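Local coordinates for beta-N-acetylglucosaminidase-like protein Glycoside hydrolase family 20 (Flavobacterium johnsoniae, PDB 6YHH) that probably acts as a beta-N-acetylhexosaminidase, hydrolysing chitin-derived oligosaccharides to release N-acetylglucosamine, at residues E5-M10 and L123-S128; R467-A472 and K489-V494. All coordinates share one frame; numbering follows the deposited sequence.

Interaction 1: residues E5-M10 and L123-S128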
# COMPACT_ATOMS: atom_id res chain seq x y z
N GLU A 5 32.36 12.77 3.47
CA GLU A 5 32.22 11.38 3.92
C GLU A 5 30.94 11.07 4.79
O GLU A 5 30.61 9.91 4.99
CB GLU A 5 33.50 10.98 4.71
N GLN A 6 30.24 12.08 5.29
CA GLN A 6 29.07 11.87 6.13
C GLN A 6 27.80 11.99 5.28
O GLN A 6 26.71 11.86 5.82
CB GLN A 6 29.05 12.98 7.18
CG GLN A 6 30.21 12.86 8.14
CD GLN A 6 30.27 14.06 9.07
OE1 GLN A 6 30.89 15.06 8.75
NE2 GLN A 6 29.57 13.98 10.18
N LEU A 7 27.95 12.32 4.00
CA LEU A 7 26.79 12.57 3.16
C LEU A 7 26.25 11.27 2.60
O LEU A 7 26.98 10.51 1.93
CB LEU A 7 27.09 13.57 2.02
CG LEU A 7 27.64 14.99 2.47
CD1 LEU A 7 27.78 15.83 1.20
CD2 LEU A 7 26.78 15.65 3.53
N ASN A 8 24.94 11.10 2.74
CA ASN A 8 24.29 9.90 2.17
C ASN A 8 23.65 10.11 0.86
O ASN A 8 22.42 10.04 0.69
CB ASN A 8 23.38 9.28 3.22
CG ASN A 8 24.17 8.89 4.47
OD1 ASN A 8 25.17 8.19 4.36
ND2 ASN A 8 23.73 9.35 5.64
N LEU A 9 24.51 10.36 -0.15
CA LEU A 9 24.06 10.66 -1.52
C LEU A 9 24.14 9.40 -2.32
O LEU A 9 25.17 8.70 -2.27
CB LEU A 9 24.91 11.73 -2.22
CG LEU A 9 25.10 13.00 -1.40
CD1 LEU A 9 25.96 14.05 -2.14
CD2 LEU A 9 23.77 13.60 -0.95
N MET A 10 23.13 9.09 -3.15
CA MET A 10 23.15 7.87 -3.95
C MET A 10 22.14 8.09 -5.09
O MET A 10 20.98 8.42 -4.81
CB MET A 10 22.73 6.62 -3.18
CG MET A 10 22.95 5.36 -3.99
SD MET A 10 22.57 3.83 -3.07
CE MET A 10 23.67 3.94 -1.66
N LEU A 123 20.69 15.58 0.74
CA LEU A 123 21.62 16.41 1.47
C LEU A 123 21.12 16.90 2.81
O LEU A 123 21.90 17.42 3.64
CB LEU A 123 21.99 17.67 0.65
CG LEU A 123 23.14 17.77 -0.30
CD1 LEU A 123 23.22 19.27 -0.73
CD2 LEU A 123 24.49 17.31 0.32
N LEU A 124 19.82 16.76 3.04
CA LEU A 124 19.19 17.17 4.34
C LEU A 124 19.84 16.59 5.51
O LEU A 124 20.07 15.34 5.57
CB LEU A 124 17.71 16.82 4.33
CG LEU A 124 16.90 17.39 5.54
CD1 LEU A 124 16.84 18.89 5.51
CD2 LEU A 124 15.55 16.65 5.52
N GLN A 125 20.20 17.44 6.46
CA GLN A 125 20.80 17.07 7.72
C GLN A 125 19.94 17.62 8.85
O GLN A 125 19.05 18.44 8.65
CB GLN A 125 22.24 17.62 7.86
CG GLN A 125 23.16 17.27 6.70
CD GLN A 125 23.36 15.81 6.44
OE1 GLN A 125 23.38 15.36 5.24
NE2 GLN A 125 23.69 15.09 7.46
N ASN A 126 20.25 17.16 10.06
CA ASN A 126 19.65 17.76 11.26
C ASN A 126 20.59 17.60 12.44
O ASN A 126 21.49 16.74 12.39
CB ASN A 126 18.27 17.13 11.59
CG ASN A 126 18.31 15.63 11.77
OD1 ASN A 126 18.74 15.12 12.88
ND2 ASN A 126 17.68 14.87 10.76
N ASP A 127 20.34 18.40 13.44
CA ASP A 127 20.93 18.22 14.75
C ASP A 127 19.76 17.80 15.67
O ASP A 127 18.84 17.10 15.19
CB ASP A 127 21.70 19.45 15.23
CG ASP A 127 20.87 20.73 15.27
OD1 ASP A 127 19.62 20.80 15.32
OD2 ASP A 127 21.52 21.80 15.25
N SER A 128 19.79 18.15 16.95
CA SER A 128 18.63 17.74 17.81
C SER A 128 17.37 18.55 17.62
O SER A 128 16.31 18.12 18.07
CB SER A 128 18.96 17.75 19.28
OG SER A 128 19.14 19.09 19.72
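In the N-terminal alpha/beta domain that precedes the barrel in family 20 glycoside hydrolases, L7 and L9 of the lead-in chain pack on L123, just before strand 125-126. The evidence is a single methyl: L123 CD2 lies 3.7 Å from L7 CD1 and 4.0 Å from L9 CD2. The sister branch is more distant, with L123 CD1 6.0 Å from L7 CD1. CD2 therefore enters the groove between the two leucines, whose side chains it meets obliquely. L9 CD2 also faces the backbone at L123 N, again 4.0 Å away. L7 CD1 and L9 CD1 are themselves 4.2 Å apart.

L7 and L9 can offer their tips to one methyl because the chain bends at N8, with phi and psi of -98° and 68° and a weak L9 N to L7 O bond, consistent with an inverse gamma turn. Both leucines hold CG anti to the carbonyl carbon, and from that position L7 presents CD1 and L9 presents CD2 to L123.

Around the contact, Q125 shares backbone hydrogen bonds with Y132 of strand 131-140, which places the second segment at the domain's sheet. The side chain of L123 also touches S136 of that strand, and M10 O accepts a hydrogen bond from Q122 NE2.

The other branch of L7 has a separate neighbour: the Q125 side chain, bent at chi2 (-60°), crosses it at about a right angle and brings the amide carbon CD 4.5 Å from L7 CD2.

Interaction 2: residues R467-A472 and K489-V494; sequences RTAAIA and KRLESV
L491 reaches from helix 484-497 toward A469, and its atoms close the gap step by step. Its CB is still 6.3 Å from A469 CB. CG, placed anti to the backbone N (chi1 -170°), shortens the separation from A469 CB to 5.3 Å. Only at the tip is there contact: CD1 lies 3.9 Å from A469 CB and 4.3 Å from A470 N, so this methyl rests on the helix surface where the two alanines join. The other branch, CD2, remains 5.1 Å from A470 CB.

Strand 443-450 closes the catalytic TIM barrel by pairing with strand 146-152, and helix 467-476 packs against it through T468 and I471, both touching A448. Helix 484-497 meets a different face: the CB of A469 points toward it, that of T468 away from it. The local axes approach to 10.2 Å with their directions 119° apart, and the short alanine side chains leave this separation to be spanned from the other helix by L491 and V494. One turn after L491, V494 adds the second apolar touch, CG1 to A469 CB at 4.1 Å. The two methyls that share this alanine, L491 CD1 and V494 CG1, are themselves 4.9 Å apart.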
# COMPACT_ATOMS: atom_id res chain seq x y z
N ARG A 467 18.22 -3.10 -3.04
CA ARG A 467 19.26 -3.48 -3.96
C ARG A 467 19.28 -2.71 -5.26
O ARG A 467 20.38 -2.44 -5.81
CB ARG A 467 19.35 -4.99 -4.21
CG ARG A 467 19.74 -5.82 -2.97
CD ARG A 467 19.77 -7.35 -3.11
NE ARG A 467 18.38 -7.77 -3.38
CZ ARG A 467 18.03 -8.70 -4.22
NH1 ARG A 467 18.90 -9.50 -4.78
NH2 ARG A 467 16.73 -8.83 -4.51
N THR A 468 18.12 -2.37 -5.82
CA THR A 468 18.09 -1.63 -7.05
C THR A 468 18.67 -0.20 -6.90
O THR A 468 19.08 0.40 -7.87
CB THR A 468 16.68 -1.66 -7.63
OG1 THR A 468 16.39 -3.07 -7.82
CG2 THR A 468 16.59 -0.90 -8.94
N ALA A 469 18.71 0.29 -5.66
CA ALA A 469 19.33 1.62 -5.39
C ALA A 469 20.83 1.56 -5.59
O ALA A 469 21.40 2.50 -6.14
CB ALA A 469 18.91 2.18 -4.06
N ALA A 470 21.46 0.43 -5.22
CA ALA A 470 22.87 0.21 -5.52
C ALA A 470 23.13 0.07 -7.03
O ALA A 470 24.08 0.59 -7.55
CB ALA A 470 23.40 -0.96 -4.72
N ILE A 471 22.20 -0.60 -7.73
CA ILE A 471 22.28 -0.69 -9.15
C ILE A 471 22.15 0.71 -9.77
O ILE A 471 22.92 1.02 -10.74
CB ILE A 471 21.25 -1.67 -9.71
CG1 ILE A 471 21.60 -3.08 -9.23
CG2 ILE A 471 21.15 -1.61 -11.23
CD1 ILE A 471 20.51 -4.11 -9.51
N ALA A 472 21.26 1.54 -9.26
CA ALA A 472 21.11 2.90 -9.74
C ALA A 472 22.44 3.61 -9.67
O ALA A 472 22.79 4.38 -10.57
CB ALA A 472 20.03 3.66 -9.00
N LYS A 489 26.75 1.80 3.86
CA LYS A 489 26.55 2.84 4.89
C LYS A 489 25.55 3.87 4.39
O LYS A 489 24.65 4.25 5.11
CB LYS A 489 27.87 3.50 5.33
N ARG A 490 25.67 4.27 3.12
CA ARG A 490 24.79 5.27 2.52
C ARG A 490 23.43 4.68 2.20
O ARG A 490 22.43 5.36 2.21
CB ARG A 490 25.41 5.86 1.22
CG ARG A 490 26.64 6.71 1.52
CD ARG A 490 27.25 7.34 0.26
NE ARG A 490 28.01 6.37 -0.54
CZ ARG A 490 27.70 5.91 -1.74
NH1 ARG A 490 26.62 6.30 -2.43
NH2 ARG A 490 28.48 5.02 -2.28
N LEU A 491 23.42 3.38 1.90
CA LEU A 491 22.15 2.75 1.43
C LEU A 491 21.06 2.75 2.51
O LEU A 491 19.86 2.76 2.20
CB LEU A 491 22.49 1.33 1.07
CG LEU A 491 21.41 0.55 0.33
CD1 LEU A 491 21.14 1.12 -1.01
CD2 LEU A 491 21.82 -0.92 0.16
N GLU A 492 21.46 2.71 3.78
CA GLU A 492 20.53 2.59 4.88
C GLU A 492 19.53 3.76 4.90
O GLU A 492 18.31 3.56 4.95
CB GLU A 492 21.20 2.50 6.23
CG GLU A 492 22.19 1.38 6.46
CD GLU A 492 22.69 1.35 7.90
OE1 GLU A 492 22.47 2.40 8.68
OE2 GLU A 492 23.31 0.26 8.26
N SER A 493 20.03 4.98 4.78
CA SER A 493 19.12 6.12 4.78
C SER A 493 18.36 6.28 3.47
O SER A 493 17.21 6.71 3.47
CB SER A 493 19.85 7.44 5.12
OG SER A 493 20.82 7.73 4.17
N VAL A 494 18.98 5.92 2.36
CA VAL A 494 18.30 5.92 1.06
C VAL A 494 17.09 4.98 1.12
O VAL A 494 15.97 5.36 0.71
CB VAL A 494 19.30 5.48 -0.03
CG1 VAL A 494 18.60 5.31 -1.36
CG2 VAL A 494 20.43 6.51 -0.21

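How the interactions relate
From the N terminus, residues 5-10 meet 123-128 across 112 intervening residues, so interaction 1 closes a loop containing most of the first domain. Interaction 2 opens far later and closes a short loop of 16 residues between two neighbouring helices beside the barrel. The two are in series, neither nested nor crossed, with centres 14 Å apart. They nevertheless touch: L9 O and R490 NH1 form a probable hydrogen bond of 2.8 Å, N8 packs on S493, and M10 SD lies 3.5 Å from A469 O. Segment 5-10 thus runs between the first domain and helix 484-497, and R490 also makes a salt bridge to E473 on helix 467-476.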